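Local coordinates for Sys-1 protein (Caenorhabditis elegans, PDB 3C2G) that acts as a beta-catenin in Wnt asymmetry signalling, binding the TCF factor POP-1 directly and activating or repressing target genes according to upstream signals, at residues Tyr207-Asn212 / Ser274-Gly279; Asp278-Ser283 / Leu309-Ala314; Asp550-Leu555 / Asp585-Asp590. One frame throughout, in Å; residues are numbered along the deposited sequence.

From the N terminus, interaction 1 comes first: the end of helix 202-210 meets the start of helix 274-282, closing a loop of 61 residues, 36 of them helical. Interaction 2 begins on the segment where that loop ends, sharing D278 and G279, and joins helix 274-282 to the end of helix 298-311 across 25 residues. The two contacts therefore chain three helices together, with centres 11 Å apart. Interaction 3 follows in series, with its nearest atoms about 31 Å from those of interaction 2; it closes 29 residues around helix 563-579 near the C terminus. None lies within another, and each of the three ties neighbouring parts of the helical array.

Interaction 1 of 3, residues Tyr207-Asn212 / Ser274-Gly279; sequences YFIWNN and SDAIDG
W210 reaches from the last turn of helix 202-210 to the backbone of D275 and G279 on helix 274-282. Its CB starts out neither toward nor away from the partner helix, and the ring makes the approach. CG is anti to the carbonyl carbon (chi1 -61°), and the indole extends from there across the gap. On the way one face is partly covered by its own neighbour, with I209 CG2 lying 3.3 Å above the ring plane near the rim. The benzo end then arrives edge first: CZ2 is 3.4 Å from D275 O, which lies near the plane of the ring, so a C-H edge is turned to the carbonyl oxygen. That oxygen is already engaged in the helix, since G279 N donates to it at 2.9 Å. CZ2 also approaches A276 CA at 4.3 Å, obliquely. At the tip, CH2 stands 4.1 Å from CA of G279, which has no side chain. This is helix-to-helix packing within the armadillo domain, an all-helical array, and here an aromatic side chain and an isoleucine methyl join the two helices. An alanine at W210 would probably open a gap beside D275 O and G279 CA and leave H215, whose ring stacks on the indole, without its aromatic partner. Beyond the tip, W210 CH2 also packs against R282 NH2 at 3.8 Å. The I277 side chain leaves the other side of helix 274-282 and packs on a basic side chain of the bound peptide. Next to the indole, I209 CD1 meets A276 CB at 4.0 Å, and I209 also touches I225 of helix 224-239.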
loop_
_atom_site.group_PDB
_atom_site.type_symbol
_atom_site.label_atom_id
_atom_site.label_comp_id
_atom_site.label_asym_id
_atom_site.label_seq_id
_atom_site.Cartn_x
_atom_site.Cartn_y
_atom_site.Cartn_z
ATOM N N TYR A 207 -2.543 -1.281 -20.301
ATOM C CA TYR A 207 -1.979 -1.822 -21.527
ATOM C C TYR A 207 -0.983 -2.929 -21.188
ATOM O O TYR A 207 -0.983 -3.983 -21.823
ATOM C CB TYR A 207 -1.347 -0.747 -22.432
ATOM C CG TYR A 207 -0.703 -1.361 -23.656
ATOM C CD1 TYR A 207 -1.478 -2.009 -24.620
ATOM C CD2 TYR A 207 0.683 -1.340 -23.828
ATOM C CE1 TYR A 207 -0.895 -2.605 -25.735
ATOM C CE2 TYR A 207 1.282 -1.934 -24.950
ATOM C CZ TYR A 207 0.481 -2.562 -25.897
ATOM O OH TYR A 207 1.055 -3.155 -27.006
ATOM N N PHE A 208 -0.157 -2.686 -20.174
ATOM C CA PHE A 208 0.827 -3.675 -19.730
ATOM C C PHE A 208 0.203 -4.942 -19.153
ATOM O O PHE A 208 0.681 -6.037 -19.416
ATOM C CB PHE A 208 1.809 -3.066 -18.727
ATOM C CG PHE A 208 2.757 -2.074 -19.334
ATOM C CD1 PHE A 208 3.279 -2.275 -20.606
ATOM C CD2 PHE A 208 3.149 -0.946 -18.618
ATOM C CE1 PHE A 208 4.159 -1.358 -21.159
ATOM C CE2 PHE A 208 4.032 -0.026 -19.160
ATOM C CZ PHE A 208 4.536 -0.231 -20.429
ATOM N N ILE A 209 -0.859 -4.782 -18.371
ATOM C CA ILE A 209 -1.559 -5.909 -17.777
ATOM C C ILE A 209 -2.365 -6.673 -18.824
ATOM O O ILE A 209 -2.104 -7.848 -19.095
ATOM C CB ILE A 209 -2.508 -5.441 -16.658
ATOM C CG1 ILE A 209 -1.717 -4.900 -15.474
ATOM C CG2 ILE A 209 -3.401 -6.577 -16.196
ATOM C CD1 ILE A 209 -2.531 -3.988 -14.592
ATOM N N TRP A 210 -3.333 -5.988 -19.422
ATOM C CA TRP A 210 -4.364 -6.645 -20.201
ATOM C C TRP A 210 -4.045 -6.782 -21.685
ATOM O O TRP A 210 -4.634 -7.616 -22.361
ATOM C CB TRP A 210 -5.699 -5.936 -19.993
ATOM C CG TRP A 210 -6.136 -5.958 -18.565
ATOM C CD1 TRP A 210 -6.174 -4.904 -17.702
ATOM C CD2 TRP A 210 -6.574 -7.100 -17.822
ATOM N NE1 TRP A 210 -6.628 -5.310 -16.476
ATOM C CE2 TRP A 210 -6.870 -6.658 -16.516
ATOM C CE3 TRP A 210 -6.743 -8.458 -18.133
ATOM C CZ2 TRP A 210 -7.336 -7.525 -15.518
ATOM C CZ3 TRP A 210 -7.205 -9.317 -17.143
ATOM C CH2 TRP A 210 -7.497 -8.846 -15.851
ATOM N N ASN A 211 -3.120 -5.970 -22.190
ATOM C CA ASN A 211 -2.759 -6.008 -23.610
ATOM C C ASN A 211 -4.015 -5.977 -24.494
ATOM O O ASN A 211 -4.131 -6.734 -25.457
ATOM C CB ASN A 211 -1.899 -7.252 -23.895
ATOM C CG ASN A 211 -1.060 -7.128 -25.166
ATOM O OD1 ASN A 211 -1.411 -6.403 -26.103
ATOM N ND2 ASN A 211 0.053 -7.859 -25.205
ATOM N N ASN A 212 -4.962 -5.111 -24.135
ATOM C CA ASN A 212 -6.236 -4.983 -24.860
ATOM C C ASN A 212 -7.102 -6.253 -24.909
ATOM O O ASN A 212 -7.810 -6.489 -25.889
ATOM C CB ASN A 212 -6.015 -4.418 -26.279
ATOM C CG ASN A 212 -5.648 -2.939 -26.273
ATOM O OD1 ASN A 212 -4.594 -2.542 -26.787
ATOM N ND2 ASN A 212 -6.509 -2.115 -25.676
ATOM N N SER A 274 -9.466 -3.014 -8.707
ATOM C CA SER A 274 -10.073 -4.317 -8.440
ATOM C C SER A 274 -9.881 -5.354 -9.543
ATOM O O SER A 274 -9.663 -6.534 -9.253
ATOM C CB SER A 274 -11.563 -4.140 -8.163
ATOM O OG SER A 274 -11.750 -3.310 -7.026
ATOM N N ASP A 275 -9.977 -4.926 -10.800
ATOM C CA ASP A 275 -9.857 -5.854 -11.913
ATOM C C ASP A 275 -8.425 -6.379 -11.994
ATOM O O ASP A 275 -8.205 -7.569 -12.265
ATOM C CB ASP A 275 -10.272 -5.199 -13.238
ATOM C CG ASP A 275 -11.797 -5.072 -13.393
ATOM O OD1 ASP A 275 -12.506 -6.105 -13.290
ATOM O OD2 ASP A 275 -12.285 -3.937 -13.623
ATOM N N ALA A 276 -7.461 -5.493 -11.728
ATOM C CA ALA A 276 -6.056 -5.844 -11.783
ATOM C C ALA A 276 -5.676 -6.828 -10.681
ATOM O O ALA A 276 -5.056 -7.856 -10.965
ATOM C CB ALA A 276 -5.193 -4.596 -11.712
ATOM N N ILE A 277 -6.056 -6.527 -9.436
ATOM C CA ILE A 277 -5.736 -7.416 -8.310
ATOM C C ILE A 277 -6.444 -8.765 -8.428
ATOM O O ILE A 277 -5.876 -9.790 -8.050
ATOM C CB ILE A 277 -5.947 -6.764 -6.894
ATOM C CG1 ILE A 277 -7.425 -6.753 -6.499
ATOM C CG2 ILE A 277 -5.309 -5.356 -6.834
ATOM C CD1 ILE A 277 -7.699 -6.211 -5.120
ATOM N N ASP A 278 -7.659 -8.777 -8.983
ATOM C CA ASP A 278 -8.357 -10.049 -9.258
ATOM C C ASP A 278 -7.658 -10.843 -10.363
ATOM O O ASP A 278 -7.554 -12.071 -10.274
ATOM C CB ASP A 278 -9.853 -9.848 -9.547
ATOM C CG ASP A 278 -10.692 -9.743 -8.260
ATOM O OD1 ASP A 278 -10.760 -10.730 -7.493
ATOM O OD2 ASP A 278 -11.285 -8.670 -8.006
ATOM N N GLY A 279 -7.141 -10.150 -11.377
ATOM C CA GLY A 279 -6.339 -10.809 -12.419
ATOM C C GLY A 279 -5.094 -11.469 -11.847
ATOM O O GLY A 279 -4.745 -12.589 -12.206
#

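Interaction 2 of 3, residues Asp278-Ser283 / Leu309-Ala314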
loop_
_atom_site.group_PDB
_atom_site.type_symbol
_atom_site.label_atom_id
_atom_site.label_comp_id
_atom_site.label_asym_id
_atom_site.label_seq_id
_atom_site.Cartn_x
_atom_site.Cartn_y
_atom_site.Cartn_z
ATOM N N ASP A 278 -7.659 -8.777 -8.983
ATOM C CA ASP A 278 -8.357 -10.049 -9.258
ATOM C C ASP A 278 -7.658 -10.843 -10.363
ATOM O O ASP A 278 -7.554 -12.071 -10.274
ATOM C CB ASP A 278 -9.853 -9.848 -9.547
ATOM C CG ASP A 278 -10.692 -9.743 -8.260
ATOM O OD1 ASP A 278 -10.760 -10.730 -7.493
ATOM O OD2 ASP A 278 -11.285 -8.670 -8.006
ATOM N N GLY A 279 -7.141 -10.150 -11.377
ATOM C CA GLY A 279 -6.339 -10.809 -12.419
ATOM C C GLY A 279 -5.094 -11.469 -11.847
ATOM O O GLY A 279 -4.745 -12.589 -12.206
ATOM N N PHE A 280 -4.440 -10.765 -10.935
ATOM C CA PHE A 280 -3.237 -11.238 -10.284
ATOM C C PHE A 280 -3.530 -12.482 -9.432
ATOM O O PHE A 280 -2.790 -13.487 -9.465
ATOM C CB PHE A 280 -2.666 -10.089 -9.442
ATOM C CG PHE A 280 -1.402 -10.432 -8.706
ATOM C CD1 PHE A 280 -0.219 -10.671 -9.396
ATOM C CD2 PHE A 280 -1.394 -10.493 -7.315
ATOM C CE1 PHE A 280 0.948 -10.974 -8.712
ATOM C CE2 PHE A 280 -0.225 -10.790 -6.618
ATOM C CZ PHE A 280 0.947 -11.033 -7.320
ATOM N N VAL A 281 -4.632 -12.434 -8.693
ATOM C CA VAL A 281 -5.016 -13.565 -7.873
ATOM C C VAL A 281 -5.416 -14.782 -8.709
ATOM O O VAL A 281 -5.092 -15.897 -8.340
ATOM C CB VAL A 281 -6.096 -13.184 -6.857
ATOM C CG1 VAL A 281 -6.599 -14.424 -6.085
ATOM C CG2 VAL A 281 -5.558 -12.106 -5.895
ATOM N N ARG A 282 -6.085 -14.584 -9.839
ATOM C CA ARG A 282 -6.425 -15.708 -10.718
ATOM C C ARG A 282 -5.188 -16.293 -11.414
ATOM O O ARG A 282 -5.207 -17.426 -11.887
ATOM C CB ARG A 282 -7.520 -15.321 -11.742
ATOM C CG ARG A 282 -8.818 -14.723 -11.115
ATOM C CD ARG A 282 -9.973 -14.399 -12.108
ATOM N NE ARG A 282 -9.552 -13.785 -13.377
ATOM C CZ ARG A 282 -9.582 -12.477 -13.671
ATOM N NH1 ARG A 282 -10.003 -11.569 -12.791
ATOM N NH2 ARG A 282 -9.180 -12.068 -14.872
ATOM N N SER A 283 -4.101 -15.532 -11.472
ATOM C CA SER A 283 -2.851 -16.027 -12.065
ATOM C C SER A 283 -1.914 -16.609 -10.999
ATOM O O SER A 283 -0.740 -16.843 -11.257
ATOM C CB SER A 283 -2.155 -14.911 -12.823
ATOM O OG SER A 283 -3.107 -14.147 -13.549
ATOM N N LEU A 309 -0.751 -7.332 1.260
ATOM C CA LEU A 309 -1.686 -6.392 1.842
ATOM C C LEU A 309 -2.524 -5.747 0.734
ATOM O O LEU A 309 -3.741 -5.674 0.828
ATOM C CB LEU A 309 -0.929 -5.323 2.636
ATOM C CG LEU A 309 -1.779 -4.298 3.386
ATOM C CD1 LEU A 309 -2.684 -4.991 4.430
ATOM C CD2 LEU A 309 -0.928 -3.176 4.027
ATOM N N GLN A 310 -1.861 -5.325 -0.336
ATOM C CA GLN A 310 -2.492 -4.525 -1.352
ATOM C C GLN A 310 -3.558 -5.289 -2.112
ATOM O O GLN A 310 -4.493 -4.691 -2.612
ATOM C CB GLN A 310 -1.431 -4.046 -2.328
ATOM C CG GLN A 310 -1.852 -2.869 -3.173
ATOM C CD GLN A 310 -0.746 -2.431 -4.122
ATOM O OE1 GLN A 310 0.409 -2.280 -3.705
ATOM N NE2 GLN A 310 -1.088 -2.243 -5.403
ATOM N N VAL A 311 -3.401 -6.603 -2.216
ATOM C CA VAL A 311 -4.312 -7.428 -3.018
ATOM C C VAL A 311 -5.330 -8.200 -2.152
ATOM O O VAL A 311 -6.100 -9.017 -2.672
ATOM C CB VAL A 311 -3.537 -8.445 -3.933
ATOM C CG1 VAL A 311 -2.527 -7.721 -4.830
ATOM C CG2 VAL A 311 -2.841 -9.537 -3.106
ATOM N N SER A 312 -5.318 -7.929 -0.847
ATOM C CA SER A 312 -6.031 -8.727 0.135
ATOM C C SER A 312 -7.559 -8.621 0.048
ATOM O O SER A 312 -8.265 -9.534 0.461
ATOM C CB SER A 312 -5.559 -8.369 1.545
ATOM O OG SER A 312 -5.870 -7.027 1.858
ATOM N N ASP A 313 -8.060 -7.515 -0.492
ATOM C CA ASP A 313 -9.493 -7.330 -0.649
ATOM C C ASP A 313 -10.080 -7.950 -1.930
ATOM O O ASP A 313 -11.245 -7.735 -2.256
ATOM C CB ASP A 313 -9.869 -5.850 -0.501
ATOM C CG ASP A 313 -9.154 -4.942 -1.512
ATOM O OD1 ASP A 313 -7.905 -5.019 -1.662
ATOM O OD2 ASP A 313 -9.851 -4.115 -2.148
ATOM N N ALA A 314 -9.297 -8.755 -2.636
ATOM C CA ALA A 314 -9.752 -9.339 -3.890
ATOM C C ALA A 314 -10.835 -10.411 -3.693
ATOM O O ALA A 314 -10.691 -11.325 -2.874
ATOM C CB ALA A 314 -8.587 -9.906 -4.653
#
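V281 and F280 provide the apolar part of this contact, F280 meeting V311 and V281 chiefly A314. F280 has CG anti to the backbone N (chi1 -180°), and its ring atom CD2 comes 3.9 Å from V311 CG1. The two side chains cross at about a right angle, and the methyl approaches the ring obliquely. One residue on, V281 turns CG2 to the other partner, 3.9 Å from A314 CB; this branch is anti to the carbonyl carbon. The same methyl is a more distant 4.5 Å from V311 O. V286 of helix 285-292 touches both V281 and V311, so the apolar patch continues into the next helix.

A mixed contact comes from the carboxylate of D278, whose OD1 rests 3.7 Å from A314 CB. Its polar partner lies just past the segment, because D278 OD1 accepts from A316 N.

The hydrogen bonds among the two segments' own atoms stay inside each one. S283 OG donates to G279 O at 2.6 Å where helix 274-282 ends, tilted 28° from the carbonyl plane. S312 OG donates to L309 O at 2.7 Å, and S312 N uses the same oxygen. S312 OG is also bonded to N351 ND2 of helix 339-352. A type I turn from V311 to A314, with A314 N bonded to V311 O at 3.2 Å, presents both apolar residues to F280 and V281.

Outside the two segments of this armadillo domain contact, D313 OD1, within that turn, has a basic side chain of the bound peptide as its salt-bridge partner. The chemistry thus divides the work: methyls and a ring join the two segments by shape, while the D278 OD1 bond to A316 N holds the chain two residues past the turn.

Interaction 3 of 3, residues Asp550-Leu555 / Asp585-Asp590; sequences DCPLNL and DIWTID
C551 sets its CB over the face of the W587 indole and its sulfur obliquely beside it. CB sits 3.6 Å from the centroid of the five-membered ring and only 17° off the ring normal, a CH-pi contact over one face. The sulfur, anti to the backbone N, reaches instead to the six-membered ring: SG is 3.9 Å from that centroid and 36° off the normal, an oblique sulfur-aromatic contact. P552 extends the cover on the same face, its CD 4.0 Å from W587 CH2. Further along, I589 CG2 receives C551 SG at 3.7 Å and L553 CD2 at 3.9 Å, one just before the 3-10 segment, one within it.

Polar bonds flank this apolar strip. N554 ND2 donates to T588 O at 3.2 Å with an N-H...O angle of 144°, the acceptor lying in the amide plane. One water donates a hydrogen bond to D550 OD1 and accepts one from T588 N, 2.8 Å from each; a second links N554 OD1 to D590 N.

Helices close in around the pair. W587 also touches I576 and L577 of helix 563-579, where P552 meets C573. L553 and I589 both pack on L594 of helix 591-598, and D590 N-caps that helix through its OD1 to M593 N, placing the contact between these two helices near the C terminus.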
loop_
_atom_site.group_PDB
_atom_site.type_symbol
_atom_site.label_atom_id
_atom_site.label_comp_id
_atom_site.label_asym_id
_atom_site.label_seq_id
_atom_site.Cartn_x
_atom_site.Cartn_y
_atom_site.Cartn_z
ATOM N N ASP A 550 -23.766 13.615 28.504
ATOM C CA ASP A 550 -24.881 14.554 28.403
ATOM C C ASP A 550 -26.030 13.891 27.642
ATOM O O ASP A 550 -25.818 12.915 26.915
ATOM C CB ASP A 550 -24.431 15.829 27.683
ATOM C CG ASP A 550 -25.334 17.036 27.981
ATOM O OD1 ASP A 550 -26.336 16.895 28.735
ATOM O OD2 ASP A 550 -25.029 18.137 27.455
ATOM N N CYS A 551 -27.238 14.421 27.818
ATOM C CA CYS A 551 -28.457 13.904 27.192
ATOM C C CYS A 551 -28.273 13.339 25.779
ATOM O O CYS A 551 -28.114 14.104 24.830
ATOM C CB CYS A 551 -29.502 15.012 27.127
ATOM S SG CYS A 551 -31.107 14.386 26.610
ATOM N N PRO A 552 -28.313 12.002 25.631
ATOM C CA PRO A 552 -28.161 11.384 24.306
ATOM C C PRO A 552 -29.215 11.848 23.303
ATOM O O PRO A 552 -28.926 11.922 22.114
ATOM C CB PRO A 552 -28.313 9.887 24.590
ATOM C CG PRO A 552 -27.961 9.742 26.034
ATOM C CD PRO A 552 -28.484 10.985 26.685
ATOM N N LEU A 553 -30.411 12.189 23.786
ATOM C CA LEU A 553 -31.478 12.684 22.917
ATOM C C LEU A 553 -31.016 13.814 22.000
ATOM O O LEU A 553 -31.459 13.909 20.853
ATOM C CB LEU A 553 -32.717 13.098 23.724
ATOM C CG LEU A 553 -34.005 13.407 22.935
ATOM C CD1 LEU A 553 -34.350 12.309 21.901
ATOM C CD2 LEU A 553 -35.195 13.652 23.859
ATOM N N ASN A 554 -30.096 14.639 22.495
ATOM C CA ASN A 554 -29.530 15.744 21.718
ATOM C C ASN A 554 -28.717 15.299 20.485
ATOM O O ASN A 554 -28.412 16.110 19.612
ATOM C CB ASN A 554 -28.706 16.671 22.626
ATOM C CG ASN A 554 -29.566 17.414 23.654
ATOM O OD1 ASN A 554 -30.722 17.757 23.394
ATOM N ND2 ASN A 554 -28.996 17.665 24.830
ATOM N N LEU A 555 -28.374 14.012 20.422
ATOM C CA LEU A 555 -27.762 13.414 19.229
ATOM C C LEU A 555 -28.706 13.429 18.021
ATOM O O LEU A 555 -28.273 13.265 16.884
ATOM C CB LEU A 555 -27.369 11.966 19.517
ATOM C CG LEU A 555 -25.959 11.504 19.881
ATOM C CD1 LEU A 555 -25.029 12.608 20.374
ATOM C CD2 LEU A 555 -26.087 10.399 20.921
ATOM N N ASP A 585 -34.888 16.405 34.702
ATOM C CA ASP A 585 -35.007 17.829 34.987
ATOM C C ASP A 585 -33.739 18.608 34.644
ATOM O O ASP A 585 -33.785 19.808 34.360
ATOM C CB ASP A 585 -35.365 18.022 36.453
ATOM C CG ASP A 585 -36.614 17.258 36.839
ATOM O OD1 ASP A 585 -37.675 17.914 36.988
ATOM O OD2 ASP A 585 -36.536 16.006 36.963
ATOM N N ILE A 586 -32.609 17.917 34.679
ATOM C CA ILE A 586 -31.317 18.536 34.433
ATOM C C ILE A 586 -31.012 18.658 32.942
ATOM O O ILE A 586 -30.452 19.666 32.514
ATOM C CB ILE A 586 -30.205 17.768 35.148
ATOM C CG1 ILE A 586 -30.512 17.715 36.646
ATOM C CG2 ILE A 586 -28.843 18.399 34.878
ATOM C CD1 ILE A 586 -29.710 16.670 37.406
ATOM N N TRP A 587 -31.391 17.643 32.159
ATOM C CA TRP A 587 -31.149 17.663 30.719
ATOM C C TRP A 587 -31.879 18.815 30.058
ATOM O O TRP A 587 -32.847 19.334 30.593
ATOM C CB TRP A 587 -31.574 16.356 30.048
ATOM C CG TRP A 587 -30.695 15.200 30.349
ATOM C CD1 TRP A 587 -29.452 15.243 30.880
ATOM C CD2 TRP A 587 -30.981 13.822 30.102
ATOM N NE1 TRP A 587 -28.949 13.986 31.002
ATOM C CE2 TRP A 587 -29.864 13.088 30.525
ATOM C CE3 TRP A 587 -32.074 13.138 29.562
ATOM C CZ2 TRP A 587 -29.803 11.692 30.436
ATOM C CZ3 TRP A 587 -32.013 11.739 29.465
ATOM C CH2 TRP A 587 -30.886 11.038 29.902
ATOM N N THR A 588 -31.388 19.227 28.900
ATOM C CA THR A 588 -32.081 20.216 28.110
ATOM C C THR A 588 -32.375 19.593 26.748
ATOM O O THR A 588 -31.453 19.296 25.982
ATOM C CB THR A 588 -31.269 21.523 28.002
ATOM O OG1 THR A 588 -31.182 22.126 29.299
ATOM C CG2 THR A 588 -31.939 22.512 27.040
ATOM N N ILE A 589 -33.662 19.375 26.484
ATOM C CA ILE A 589 -34.114 18.718 25.257
ATOM C C ILE A 589 -34.893 19.648 24.328
ATOM O O ILE A 589 -35.332 20.729 24.729
ATOM C CB ILE A 589 -34.976 17.452 25.553
ATOM C CG1 ILE A 589 -36.321 17.833 26.188
ATOM C CG2 ILE A 589 -34.203 16.463 26.418
ATOM C CD1 ILE A 589 -37.338 16.699 26.217
ATOM N N ASP A 590 -35.022 19.212 23.075
ATOM C CA ASP A 590 -35.926 19.811 22.103
ATOM C C ASP A 590 -37.232 19.039 22.215
ATOM O O ASP A 590 -37.430 18.022 21.548
ATOM C CB ASP A 590 -35.333 19.678 20.694
ATOM C CG ASP A 590 -36.136 20.418 19.629
ATOM O OD1 ASP A 590 -37.361 20.614 19.786
ATOM O OD2 ASP A 590 -35.528 20.786 18.606
HETATM O O HOH W 1 -28.663 18.508 28.543
HETATM O O HOH W 2 -33.318 16.836 22.220
#